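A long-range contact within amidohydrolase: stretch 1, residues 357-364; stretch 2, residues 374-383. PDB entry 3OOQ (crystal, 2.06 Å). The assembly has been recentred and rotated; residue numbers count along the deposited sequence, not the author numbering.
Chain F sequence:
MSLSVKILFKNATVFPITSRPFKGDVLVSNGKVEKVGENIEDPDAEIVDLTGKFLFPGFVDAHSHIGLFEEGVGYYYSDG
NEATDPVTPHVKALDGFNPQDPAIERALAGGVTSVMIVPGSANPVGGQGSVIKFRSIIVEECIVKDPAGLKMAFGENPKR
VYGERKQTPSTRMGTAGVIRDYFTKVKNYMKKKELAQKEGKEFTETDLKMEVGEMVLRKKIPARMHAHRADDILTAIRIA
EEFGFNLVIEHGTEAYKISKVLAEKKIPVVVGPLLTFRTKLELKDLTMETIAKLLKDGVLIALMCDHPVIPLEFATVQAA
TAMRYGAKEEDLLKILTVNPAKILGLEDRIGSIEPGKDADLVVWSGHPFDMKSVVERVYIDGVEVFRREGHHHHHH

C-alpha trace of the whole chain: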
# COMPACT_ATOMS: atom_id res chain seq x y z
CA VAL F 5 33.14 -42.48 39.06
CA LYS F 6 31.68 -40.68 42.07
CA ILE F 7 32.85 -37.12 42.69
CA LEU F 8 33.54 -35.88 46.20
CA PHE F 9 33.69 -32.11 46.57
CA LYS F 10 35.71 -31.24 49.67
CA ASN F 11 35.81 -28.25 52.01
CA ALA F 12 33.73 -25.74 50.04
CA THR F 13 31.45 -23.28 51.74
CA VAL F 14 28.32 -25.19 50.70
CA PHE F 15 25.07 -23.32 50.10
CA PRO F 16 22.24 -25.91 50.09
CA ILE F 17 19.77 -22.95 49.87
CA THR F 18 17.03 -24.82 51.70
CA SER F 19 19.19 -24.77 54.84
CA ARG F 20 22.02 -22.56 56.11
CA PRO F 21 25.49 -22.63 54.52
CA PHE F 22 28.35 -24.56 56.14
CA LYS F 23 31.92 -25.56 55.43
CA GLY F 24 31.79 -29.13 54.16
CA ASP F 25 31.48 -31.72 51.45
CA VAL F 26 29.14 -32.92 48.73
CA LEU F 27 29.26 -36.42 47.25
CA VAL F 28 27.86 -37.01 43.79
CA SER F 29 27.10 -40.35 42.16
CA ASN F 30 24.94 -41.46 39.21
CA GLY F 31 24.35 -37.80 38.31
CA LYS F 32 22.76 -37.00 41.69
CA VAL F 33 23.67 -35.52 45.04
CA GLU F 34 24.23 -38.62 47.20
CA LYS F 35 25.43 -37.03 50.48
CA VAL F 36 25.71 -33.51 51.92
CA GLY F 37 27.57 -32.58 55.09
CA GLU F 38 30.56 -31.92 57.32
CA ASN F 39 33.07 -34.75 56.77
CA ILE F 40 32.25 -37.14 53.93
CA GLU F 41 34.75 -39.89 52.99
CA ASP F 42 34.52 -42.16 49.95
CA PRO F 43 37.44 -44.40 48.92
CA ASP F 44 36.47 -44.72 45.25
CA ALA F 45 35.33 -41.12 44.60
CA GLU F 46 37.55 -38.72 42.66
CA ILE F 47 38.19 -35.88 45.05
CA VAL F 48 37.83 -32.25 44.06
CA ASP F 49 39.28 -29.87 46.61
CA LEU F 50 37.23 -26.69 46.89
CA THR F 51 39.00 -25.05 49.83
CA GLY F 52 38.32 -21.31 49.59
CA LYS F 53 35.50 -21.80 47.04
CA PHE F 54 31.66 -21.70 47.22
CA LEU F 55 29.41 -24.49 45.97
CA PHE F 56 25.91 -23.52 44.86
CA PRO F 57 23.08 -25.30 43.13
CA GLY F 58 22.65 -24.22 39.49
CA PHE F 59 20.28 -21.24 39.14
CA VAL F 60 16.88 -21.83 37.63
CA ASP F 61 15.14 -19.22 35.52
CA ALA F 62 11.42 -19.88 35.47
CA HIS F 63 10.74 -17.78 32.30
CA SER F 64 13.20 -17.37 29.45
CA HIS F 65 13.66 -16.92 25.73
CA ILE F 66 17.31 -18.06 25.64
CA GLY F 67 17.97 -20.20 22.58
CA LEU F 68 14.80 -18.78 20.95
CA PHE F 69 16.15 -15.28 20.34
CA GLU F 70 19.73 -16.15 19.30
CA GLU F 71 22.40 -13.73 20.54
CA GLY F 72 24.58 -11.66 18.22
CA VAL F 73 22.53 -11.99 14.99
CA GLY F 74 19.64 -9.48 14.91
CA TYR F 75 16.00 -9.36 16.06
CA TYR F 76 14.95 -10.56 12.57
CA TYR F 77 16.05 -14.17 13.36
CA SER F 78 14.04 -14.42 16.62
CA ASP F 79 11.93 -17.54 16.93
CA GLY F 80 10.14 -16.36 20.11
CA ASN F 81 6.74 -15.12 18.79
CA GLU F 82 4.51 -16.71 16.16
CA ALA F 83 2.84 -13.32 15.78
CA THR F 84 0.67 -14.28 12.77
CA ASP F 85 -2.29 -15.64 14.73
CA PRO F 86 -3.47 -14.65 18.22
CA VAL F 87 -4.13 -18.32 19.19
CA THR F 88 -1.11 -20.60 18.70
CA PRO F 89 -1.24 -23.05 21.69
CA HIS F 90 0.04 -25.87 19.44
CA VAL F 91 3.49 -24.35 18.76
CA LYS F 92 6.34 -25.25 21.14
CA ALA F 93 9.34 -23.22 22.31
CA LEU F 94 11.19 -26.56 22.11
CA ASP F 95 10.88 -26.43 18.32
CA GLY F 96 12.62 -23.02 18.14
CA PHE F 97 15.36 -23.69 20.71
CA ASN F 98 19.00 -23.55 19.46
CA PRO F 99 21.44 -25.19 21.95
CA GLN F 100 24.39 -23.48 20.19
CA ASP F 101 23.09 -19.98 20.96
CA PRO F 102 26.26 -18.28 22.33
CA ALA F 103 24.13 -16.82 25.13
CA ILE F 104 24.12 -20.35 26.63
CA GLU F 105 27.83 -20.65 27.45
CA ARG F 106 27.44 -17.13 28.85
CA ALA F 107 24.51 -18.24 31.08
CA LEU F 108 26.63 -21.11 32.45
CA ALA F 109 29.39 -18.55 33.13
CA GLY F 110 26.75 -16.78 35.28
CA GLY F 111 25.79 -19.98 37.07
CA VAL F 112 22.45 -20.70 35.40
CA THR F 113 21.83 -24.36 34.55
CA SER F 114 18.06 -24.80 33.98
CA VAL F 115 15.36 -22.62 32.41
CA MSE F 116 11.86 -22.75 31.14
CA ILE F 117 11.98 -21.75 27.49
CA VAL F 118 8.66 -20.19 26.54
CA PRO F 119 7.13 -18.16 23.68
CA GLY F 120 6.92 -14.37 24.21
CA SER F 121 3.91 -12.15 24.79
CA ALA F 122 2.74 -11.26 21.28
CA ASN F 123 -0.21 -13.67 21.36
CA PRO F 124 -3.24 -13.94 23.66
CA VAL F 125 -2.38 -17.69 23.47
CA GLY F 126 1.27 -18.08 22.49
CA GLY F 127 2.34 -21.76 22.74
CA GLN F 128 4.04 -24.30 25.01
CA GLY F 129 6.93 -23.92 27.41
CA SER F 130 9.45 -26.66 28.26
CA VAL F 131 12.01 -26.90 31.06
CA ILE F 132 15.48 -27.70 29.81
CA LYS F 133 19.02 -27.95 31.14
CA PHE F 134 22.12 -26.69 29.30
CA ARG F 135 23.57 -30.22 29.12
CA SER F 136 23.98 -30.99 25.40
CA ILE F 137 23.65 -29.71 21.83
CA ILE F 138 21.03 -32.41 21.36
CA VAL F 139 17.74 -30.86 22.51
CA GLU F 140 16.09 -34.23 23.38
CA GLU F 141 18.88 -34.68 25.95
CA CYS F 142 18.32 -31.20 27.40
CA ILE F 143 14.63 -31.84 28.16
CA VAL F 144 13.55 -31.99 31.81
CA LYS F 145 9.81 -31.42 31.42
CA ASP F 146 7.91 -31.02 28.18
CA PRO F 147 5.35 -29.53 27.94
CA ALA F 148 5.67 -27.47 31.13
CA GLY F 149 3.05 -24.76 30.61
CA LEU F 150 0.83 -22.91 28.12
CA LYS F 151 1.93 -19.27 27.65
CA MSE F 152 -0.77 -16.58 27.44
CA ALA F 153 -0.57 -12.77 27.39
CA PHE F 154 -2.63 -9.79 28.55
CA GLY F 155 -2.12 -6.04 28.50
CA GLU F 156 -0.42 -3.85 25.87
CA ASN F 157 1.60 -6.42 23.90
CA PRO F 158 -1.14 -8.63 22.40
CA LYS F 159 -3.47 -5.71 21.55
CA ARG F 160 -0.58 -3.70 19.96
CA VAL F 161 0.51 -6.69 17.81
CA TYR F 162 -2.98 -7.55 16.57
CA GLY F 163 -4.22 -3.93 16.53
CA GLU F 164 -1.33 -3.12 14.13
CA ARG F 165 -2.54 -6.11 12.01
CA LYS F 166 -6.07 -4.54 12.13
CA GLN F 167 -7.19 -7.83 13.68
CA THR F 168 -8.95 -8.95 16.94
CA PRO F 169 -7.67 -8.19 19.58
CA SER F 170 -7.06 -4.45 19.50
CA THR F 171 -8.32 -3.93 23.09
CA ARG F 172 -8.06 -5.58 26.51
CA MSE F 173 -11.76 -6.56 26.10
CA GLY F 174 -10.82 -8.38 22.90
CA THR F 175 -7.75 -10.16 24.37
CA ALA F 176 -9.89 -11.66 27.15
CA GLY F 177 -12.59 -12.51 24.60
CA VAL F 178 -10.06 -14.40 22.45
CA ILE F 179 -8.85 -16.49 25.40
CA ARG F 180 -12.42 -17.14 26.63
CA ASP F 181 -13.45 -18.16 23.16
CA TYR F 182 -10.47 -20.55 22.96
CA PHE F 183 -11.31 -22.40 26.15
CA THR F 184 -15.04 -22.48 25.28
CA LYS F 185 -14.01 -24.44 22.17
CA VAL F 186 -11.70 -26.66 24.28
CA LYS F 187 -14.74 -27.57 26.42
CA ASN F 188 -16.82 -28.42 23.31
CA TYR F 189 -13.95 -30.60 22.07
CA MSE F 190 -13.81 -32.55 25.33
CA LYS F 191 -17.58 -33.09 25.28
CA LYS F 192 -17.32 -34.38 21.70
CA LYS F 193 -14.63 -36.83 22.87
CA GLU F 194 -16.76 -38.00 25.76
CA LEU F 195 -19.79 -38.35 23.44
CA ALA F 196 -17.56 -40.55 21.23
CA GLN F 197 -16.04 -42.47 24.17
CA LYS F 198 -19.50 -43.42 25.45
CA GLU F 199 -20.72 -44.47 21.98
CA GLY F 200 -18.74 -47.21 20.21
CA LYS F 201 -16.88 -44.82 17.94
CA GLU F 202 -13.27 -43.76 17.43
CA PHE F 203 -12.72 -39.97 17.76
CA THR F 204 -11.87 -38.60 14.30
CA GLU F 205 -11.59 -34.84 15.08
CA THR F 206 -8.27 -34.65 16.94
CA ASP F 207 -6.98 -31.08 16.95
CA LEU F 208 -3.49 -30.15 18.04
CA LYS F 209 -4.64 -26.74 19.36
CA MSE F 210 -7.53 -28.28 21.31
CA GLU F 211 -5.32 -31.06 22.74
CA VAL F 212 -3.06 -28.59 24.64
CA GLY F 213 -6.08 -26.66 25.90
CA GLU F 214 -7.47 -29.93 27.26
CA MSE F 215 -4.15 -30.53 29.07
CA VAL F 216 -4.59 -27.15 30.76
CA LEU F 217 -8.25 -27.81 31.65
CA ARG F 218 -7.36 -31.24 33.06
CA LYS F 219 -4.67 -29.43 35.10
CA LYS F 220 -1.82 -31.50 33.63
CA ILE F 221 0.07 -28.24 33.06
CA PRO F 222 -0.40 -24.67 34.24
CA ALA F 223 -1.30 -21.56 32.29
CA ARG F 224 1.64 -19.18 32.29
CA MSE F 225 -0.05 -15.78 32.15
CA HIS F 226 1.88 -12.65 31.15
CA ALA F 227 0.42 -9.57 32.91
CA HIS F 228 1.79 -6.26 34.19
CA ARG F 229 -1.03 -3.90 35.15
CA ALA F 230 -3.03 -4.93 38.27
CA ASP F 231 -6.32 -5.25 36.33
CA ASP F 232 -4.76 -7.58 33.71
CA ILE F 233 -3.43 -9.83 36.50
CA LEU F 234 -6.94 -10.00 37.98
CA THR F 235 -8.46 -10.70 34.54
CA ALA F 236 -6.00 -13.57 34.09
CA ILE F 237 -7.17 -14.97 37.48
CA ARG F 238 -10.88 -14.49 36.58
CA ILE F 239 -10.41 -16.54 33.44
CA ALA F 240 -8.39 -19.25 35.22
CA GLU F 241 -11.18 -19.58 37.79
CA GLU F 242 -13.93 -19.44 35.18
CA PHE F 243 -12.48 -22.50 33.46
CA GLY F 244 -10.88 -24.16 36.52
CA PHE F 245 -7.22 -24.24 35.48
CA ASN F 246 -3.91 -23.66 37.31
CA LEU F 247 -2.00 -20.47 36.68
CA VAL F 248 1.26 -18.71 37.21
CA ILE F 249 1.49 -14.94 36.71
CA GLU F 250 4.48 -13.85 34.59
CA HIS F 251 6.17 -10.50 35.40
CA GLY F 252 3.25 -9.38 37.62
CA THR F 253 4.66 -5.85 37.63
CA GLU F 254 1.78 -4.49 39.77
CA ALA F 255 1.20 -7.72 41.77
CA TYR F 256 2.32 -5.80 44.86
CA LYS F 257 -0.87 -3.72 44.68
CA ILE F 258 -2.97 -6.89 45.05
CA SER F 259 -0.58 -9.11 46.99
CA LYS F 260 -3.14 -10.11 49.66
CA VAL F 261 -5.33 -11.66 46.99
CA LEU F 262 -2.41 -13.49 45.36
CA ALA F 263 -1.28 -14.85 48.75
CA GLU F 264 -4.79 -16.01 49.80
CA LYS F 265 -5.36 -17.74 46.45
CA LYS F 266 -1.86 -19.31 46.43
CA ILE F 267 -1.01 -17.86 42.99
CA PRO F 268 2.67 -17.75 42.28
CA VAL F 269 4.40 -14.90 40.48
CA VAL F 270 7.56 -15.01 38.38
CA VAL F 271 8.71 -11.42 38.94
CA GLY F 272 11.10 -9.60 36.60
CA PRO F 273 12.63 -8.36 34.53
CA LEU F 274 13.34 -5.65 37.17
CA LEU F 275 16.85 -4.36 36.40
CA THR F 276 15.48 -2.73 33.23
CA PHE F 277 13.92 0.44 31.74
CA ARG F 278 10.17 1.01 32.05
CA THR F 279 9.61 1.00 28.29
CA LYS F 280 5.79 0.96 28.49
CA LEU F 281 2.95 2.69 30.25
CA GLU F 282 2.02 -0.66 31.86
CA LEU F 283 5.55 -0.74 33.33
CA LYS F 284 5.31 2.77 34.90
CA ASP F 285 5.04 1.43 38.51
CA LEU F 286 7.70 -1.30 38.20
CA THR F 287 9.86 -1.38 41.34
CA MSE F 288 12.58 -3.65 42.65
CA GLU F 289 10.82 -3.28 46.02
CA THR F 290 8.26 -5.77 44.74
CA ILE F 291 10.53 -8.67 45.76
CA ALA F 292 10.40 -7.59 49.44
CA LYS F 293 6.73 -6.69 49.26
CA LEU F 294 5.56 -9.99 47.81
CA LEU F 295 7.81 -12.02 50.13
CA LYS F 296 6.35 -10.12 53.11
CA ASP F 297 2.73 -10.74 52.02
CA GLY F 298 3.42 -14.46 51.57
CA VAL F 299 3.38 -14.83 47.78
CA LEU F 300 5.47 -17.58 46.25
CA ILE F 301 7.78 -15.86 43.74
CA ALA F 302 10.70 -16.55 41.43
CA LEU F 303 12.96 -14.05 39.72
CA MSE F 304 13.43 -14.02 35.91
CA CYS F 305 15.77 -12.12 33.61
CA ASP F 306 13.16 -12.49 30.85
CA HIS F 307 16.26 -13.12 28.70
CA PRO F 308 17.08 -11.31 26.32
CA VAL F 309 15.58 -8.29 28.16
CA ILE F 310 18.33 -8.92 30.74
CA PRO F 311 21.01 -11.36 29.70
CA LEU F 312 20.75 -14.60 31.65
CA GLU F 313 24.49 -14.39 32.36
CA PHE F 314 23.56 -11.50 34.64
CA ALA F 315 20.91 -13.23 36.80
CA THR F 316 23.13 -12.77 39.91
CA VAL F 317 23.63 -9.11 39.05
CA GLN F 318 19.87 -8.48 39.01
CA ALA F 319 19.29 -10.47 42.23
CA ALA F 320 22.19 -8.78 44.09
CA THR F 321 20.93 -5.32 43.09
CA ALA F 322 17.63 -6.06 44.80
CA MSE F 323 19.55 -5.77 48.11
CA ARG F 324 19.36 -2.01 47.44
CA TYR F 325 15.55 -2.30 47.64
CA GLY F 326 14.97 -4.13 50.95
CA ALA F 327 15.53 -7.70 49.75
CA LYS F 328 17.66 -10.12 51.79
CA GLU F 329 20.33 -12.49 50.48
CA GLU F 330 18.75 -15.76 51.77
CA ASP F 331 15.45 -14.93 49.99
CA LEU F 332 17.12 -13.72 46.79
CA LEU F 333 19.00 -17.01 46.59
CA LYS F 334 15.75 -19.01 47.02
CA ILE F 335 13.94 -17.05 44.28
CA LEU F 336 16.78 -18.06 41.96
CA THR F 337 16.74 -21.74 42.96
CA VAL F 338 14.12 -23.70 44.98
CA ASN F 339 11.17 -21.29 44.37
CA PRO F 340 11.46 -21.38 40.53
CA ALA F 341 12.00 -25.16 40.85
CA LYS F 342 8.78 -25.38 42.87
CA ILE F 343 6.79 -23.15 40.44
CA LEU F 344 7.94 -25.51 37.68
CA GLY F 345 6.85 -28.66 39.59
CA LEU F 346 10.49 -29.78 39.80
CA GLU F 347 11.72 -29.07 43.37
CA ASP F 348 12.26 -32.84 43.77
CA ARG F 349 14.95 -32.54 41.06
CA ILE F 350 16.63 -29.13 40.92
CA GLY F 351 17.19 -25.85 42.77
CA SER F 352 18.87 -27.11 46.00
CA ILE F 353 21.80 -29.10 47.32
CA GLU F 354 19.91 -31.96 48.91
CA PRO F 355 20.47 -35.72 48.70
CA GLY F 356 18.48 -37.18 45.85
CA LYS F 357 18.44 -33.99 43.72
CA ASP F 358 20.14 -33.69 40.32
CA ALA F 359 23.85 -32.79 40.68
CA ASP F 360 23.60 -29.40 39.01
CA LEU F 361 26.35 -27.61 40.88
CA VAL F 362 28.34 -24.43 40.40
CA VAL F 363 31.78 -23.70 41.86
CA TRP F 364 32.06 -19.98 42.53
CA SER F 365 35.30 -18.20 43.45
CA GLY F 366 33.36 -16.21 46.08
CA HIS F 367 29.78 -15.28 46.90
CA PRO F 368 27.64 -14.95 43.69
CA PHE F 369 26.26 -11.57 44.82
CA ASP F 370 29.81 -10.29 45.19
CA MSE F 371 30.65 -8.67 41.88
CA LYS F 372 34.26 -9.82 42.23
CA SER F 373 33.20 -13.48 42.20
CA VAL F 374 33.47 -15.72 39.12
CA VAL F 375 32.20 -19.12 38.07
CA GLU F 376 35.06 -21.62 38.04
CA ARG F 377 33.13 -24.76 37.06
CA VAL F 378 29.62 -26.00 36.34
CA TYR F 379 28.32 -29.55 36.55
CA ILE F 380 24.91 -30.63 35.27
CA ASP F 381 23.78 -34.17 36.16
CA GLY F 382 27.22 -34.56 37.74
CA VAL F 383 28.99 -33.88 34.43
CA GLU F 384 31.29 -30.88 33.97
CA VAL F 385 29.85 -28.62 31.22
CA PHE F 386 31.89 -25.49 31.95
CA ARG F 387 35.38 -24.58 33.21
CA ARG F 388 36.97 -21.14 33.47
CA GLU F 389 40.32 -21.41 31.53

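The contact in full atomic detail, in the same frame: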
# COMPACT_ATOMS: atom_id res chain seq x y z
N LYS F 357 18.64 -34.97 44.82
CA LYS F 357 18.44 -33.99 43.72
C LYS F 357 19.48 -34.21 42.62
O LYS F 357 20.54 -34.81 42.86
CB LYS F 357 18.53 -32.54 44.22
CG LYS F 357 17.50 -32.03 45.27
CD LYS F 357 16.39 -33.00 45.63
CE LYS F 357 15.24 -32.28 46.29
NZ LYS F 357 14.75 -33.03 47.51
N ASP F 358 19.18 -33.74 41.41
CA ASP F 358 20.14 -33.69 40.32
C ASP F 358 21.41 -32.91 40.72
O ASP F 358 21.32 -31.85 41.35
CB ASP F 358 19.52 -33.03 39.07
CG ASP F 358 18.37 -33.85 38.46
OD1 ASP F 358 18.05 -34.95 38.95
OD2 ASP F 358 17.78 -33.37 37.45
N ALA F 359 22.58 -33.41 40.32
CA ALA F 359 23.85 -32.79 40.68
C ALA F 359 24.19 -31.66 39.70
O ALA F 359 25.13 -31.74 38.89
CB ALA F 359 24.95 -33.81 40.74
N ASP F 360 23.37 -30.61 39.78
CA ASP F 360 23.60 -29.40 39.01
C ASP F 360 24.23 -28.44 40.00
O ASP F 360 23.54 -27.91 40.89
CB ASP F 360 22.28 -28.86 38.46
CG ASP F 360 21.56 -29.88 37.58
OD1 ASP F 360 22.15 -30.94 37.24
OD2 ASP F 360 20.38 -29.60 37.22
N LEU F 361 25.54 -28.28 39.86
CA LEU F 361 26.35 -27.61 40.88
C LEU F 361 27.29 -26.59 40.25
O LEU F 361 27.85 -26.81 39.17
CB LEU F 361 27.16 -28.64 41.69
CG LEU F 361 26.33 -29.69 42.46
CD1 LEU F 361 27.18 -30.85 42.97
CD2 LEU F 361 25.54 -29.05 43.60
N VAL F 362 27.46 -25.46 40.93
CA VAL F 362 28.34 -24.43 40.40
C VAL F 362 29.38 -24.08 41.44
O VAL F 362 29.04 -23.79 42.59
CB VAL F 362 27.54 -23.15 40.03
CG1 VAL F 362 28.48 -22.10 39.43
CG2 VAL F 362 26.42 -23.48 39.04
N VAL F 363 30.65 -24.13 41.03
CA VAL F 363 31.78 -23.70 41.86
C VAL F 363 32.04 -22.24 41.58
O VAL F 363 32.43 -21.87 40.48
CB VAL F 363 33.09 -24.53 41.60
CG1 VAL F 363 34.23 -24.03 42.48
CG2 VAL F 363 32.86 -26.04 41.81
N TRP F 364 31.81 -21.41 42.59
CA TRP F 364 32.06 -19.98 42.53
C TRP F 364 33.35 -19.67 43.32
O TRP F 364 33.65 -20.32 44.34
CB TRP F 364 30.93 -19.22 43.19
CG TRP F 364 29.68 -19.12 42.39
CD1 TRP F 364 28.66 -20.04 42.34
CD2 TRP F 364 29.29 -18.05 41.51
NE1 TRP F 364 27.67 -19.61 41.48
CE2 TRP F 364 28.02 -18.39 40.97
CE3 TRP F 364 29.89 -16.84 41.13
CZ2 TRP F 364 27.34 -17.57 40.07
CZ3 TRP F 364 29.20 -16.01 40.23
CH2 TRP F 364 27.94 -16.39 39.71
N VAL F 374 33.58 -15.12 40.45
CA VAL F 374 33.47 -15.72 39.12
C VAL F 374 33.13 -17.20 39.21
O VAL F 374 33.48 -17.87 40.19
CB VAL F 374 34.76 -15.54 38.26
CG1 VAL F 374 35.16 -14.05 38.15
CG2 VAL F 374 35.90 -16.38 38.79
N VAL F 375 32.47 -17.71 38.18
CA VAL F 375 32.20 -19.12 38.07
C VAL F 375 33.44 -19.87 37.61
O VAL F 375 33.98 -19.59 36.54
CB VAL F 375 31.04 -19.38 37.08
CG1 VAL F 375 30.92 -20.88 36.76
CG2 VAL F 375 29.75 -18.84 37.64
N GLU F 376 33.90 -20.82 38.42
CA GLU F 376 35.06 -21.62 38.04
C GLU F 376 34.68 -22.88 37.29
O GLU F 376 35.40 -23.30 36.39
CB GLU F 376 35.92 -21.92 39.27
CG GLU F 376 36.42 -20.61 39.92
CD GLU F 376 37.45 -20.83 41.01
OE1 GLU F 376 37.71 -22.00 41.37
OE2 GLU F 376 37.99 -19.81 41.51
N ARG F 377 33.57 -23.50 37.67
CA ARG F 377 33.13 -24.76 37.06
C ARG F 377 31.65 -24.93 37.21
O ARG F 377 31.07 -24.43 38.17
CB ARG F 377 33.78 -25.97 37.76
CG ARG F 377 35.24 -26.18 37.46
CD ARG F 377 35.65 -27.53 37.98
NE ARG F 377 37.10 -27.70 38.06
CZ ARG F 377 37.69 -28.80 38.50
NH1 ARG F 377 36.95 -29.83 38.90
NH2 ARG F 377 39.02 -28.88 38.54
N VAL F 378 31.05 -25.67 36.28
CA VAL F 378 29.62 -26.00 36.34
C VAL F 378 29.45 -27.46 35.98
O VAL F 378 30.02 -27.93 34.98
CB VAL F 378 28.74 -25.14 35.38
CG1 VAL F 378 27.23 -25.50 35.53
CG2 VAL F 378 28.96 -23.65 35.62
N TYR F 379 28.69 -28.17 36.81
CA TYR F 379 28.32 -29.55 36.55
C TYR F 379 26.82 -29.55 36.38
O TYR F 379 26.12 -28.78 37.04
CB TYR F 379 28.69 -30.44 37.74
CG TYR F 379 30.19 -30.53 38.01
CD1 TYR F 379 30.85 -29.52 38.72
CD2 TYR F 379 30.94 -31.62 37.58
CE1 TYR F 379 32.22 -29.59 38.98
CE2 TYR F 379 32.32 -31.71 37.84
CZ TYR F 379 32.94 -30.68 38.54
OH TYR F 379 34.28 -30.75 38.81
N ILE F 380 26.34 -30.39 35.48
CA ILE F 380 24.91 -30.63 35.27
C ILE F 380 24.76 -32.14 35.22
O ILE F 380 25.49 -32.80 34.47
CB ILE F 380 24.40 -29.97 33.96
CG1 ILE F 380 24.40 -28.44 34.11
CG2 ILE F 380 22.99 -30.49 33.60
CD1 ILE F 380 23.92 -27.65 32.88
N ASP F 381 23.85 -32.70 36.01
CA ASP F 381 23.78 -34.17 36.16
C ASP F 381 25.16 -34.79 36.46
O ASP F 381 25.50 -35.86 35.96
CB ASP F 381 23.18 -34.82 34.90
CG ASP F 381 21.80 -34.30 34.58
OD1 ASP F 381 21.02 -33.99 35.51
OD2 ASP F 381 21.48 -34.20 33.38
N GLY F 382 25.93 -34.08 37.28
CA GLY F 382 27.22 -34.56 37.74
C GLY F 382 28.32 -34.59 36.69
O GLY F 382 29.36 -35.19 36.90
N VAL F 383 28.06 -33.94 35.55
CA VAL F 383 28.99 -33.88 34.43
C VAL F 383 29.43 -32.43 34.26
O VAL F 383 28.60 -31.51 34.20
CB VAL F 383 28.34 -34.41 33.11
CG1 VAL F 383 29.29 -34.24 31.91
CG2 VAL F 383 27.93 -35.88 33.26

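The two stretches pair as antiparallel strands, 361-364 against 375-380, and bury 660 Å² between them, both sides summed. Most of the hold is backbone. L361 and Y379 form a two-way pair: L361 N donates to Y379 O at 2.9 Å, and Y379 N donates to L361 O at 2.9 Å. Two residues on, V363 N donates to R377 O at 2.9 Å. The return bond, from R377 N to V363 O at 3.4 Å, is weak.

The weakness goes with a beta bulge. V363 O also accepts from E376 N, at 2.7 Å, so one carbonyl faces two successive amides. The register then shifts by one, and W364 lies opposite V375. E376 is the extra residue, with phi/psi of -91/-36, and its CA-to-CB bond points sideways. Between the hydrogen-bonded pairs the strands come closer, and CA-H...O contacts fill the gaps: V362 CA to R377 O at 3.5 Å, and V378 CA to L361 O at 3.4 Å.

One face of the sheet carries V362, W364, V375 and V378, all buried. Here the fit is by shape. The bulge places V375 across from W364, where its CG2 methyl sits over the indole face. V375 CG2 is 3.6 Å from the centroid of the six-membered ring of W364, only 9° off the ring normal. The flat ring offers a broad surface and the methyl is the bump that rests on it. V375 also reaches V362, with V375 CG1 3.8 Å from V362 CG1. V362 in turn meets V378, V362 CG2 lying 4.1 Å from V378 CG1. The branched valines are compact enough to lie side by side here, and they also suit the extended backbone.

The other face carries L361, V363, R377 and Y379. V363 has the largest area covered by the opposite stretch. V363 CG2 lies 4.2 Å from R377 CB, so it packs near the base of the arginine while the end of that side chain leads away. R377 NH1 donates to Y379 OH at 2.8 Å. This bond runs along stretch 2 and ties the guanidinium to the end of the tyrosine. The Y379 ring has L361 O at its edge, near the ring plane.

Beyond the strand pairing, stretch 2 folds back in a type I' turn from I380 to V383. The two central residues of this turn are each fastened to stretch 1. D381 N donates to D360 OD1 at 2.7 Å, and G382 N donates to A359 O at 3.0 Å. The D360 carboxylate thus takes up a backbone amide at the turn. D381 and G382 both have positive phi, which by itself favours glycine at G382. The A359 methyl packs against the turn, with A359 CB 3.6 Å from G382 N. The acids crowd here: D381 OD1 is 3.7 Å from D360 OD1 and 3.8 Å from D358 OD2. D381 OD1 and D358 OD2 also have hydrogen-bond partners elsewhere in the structure.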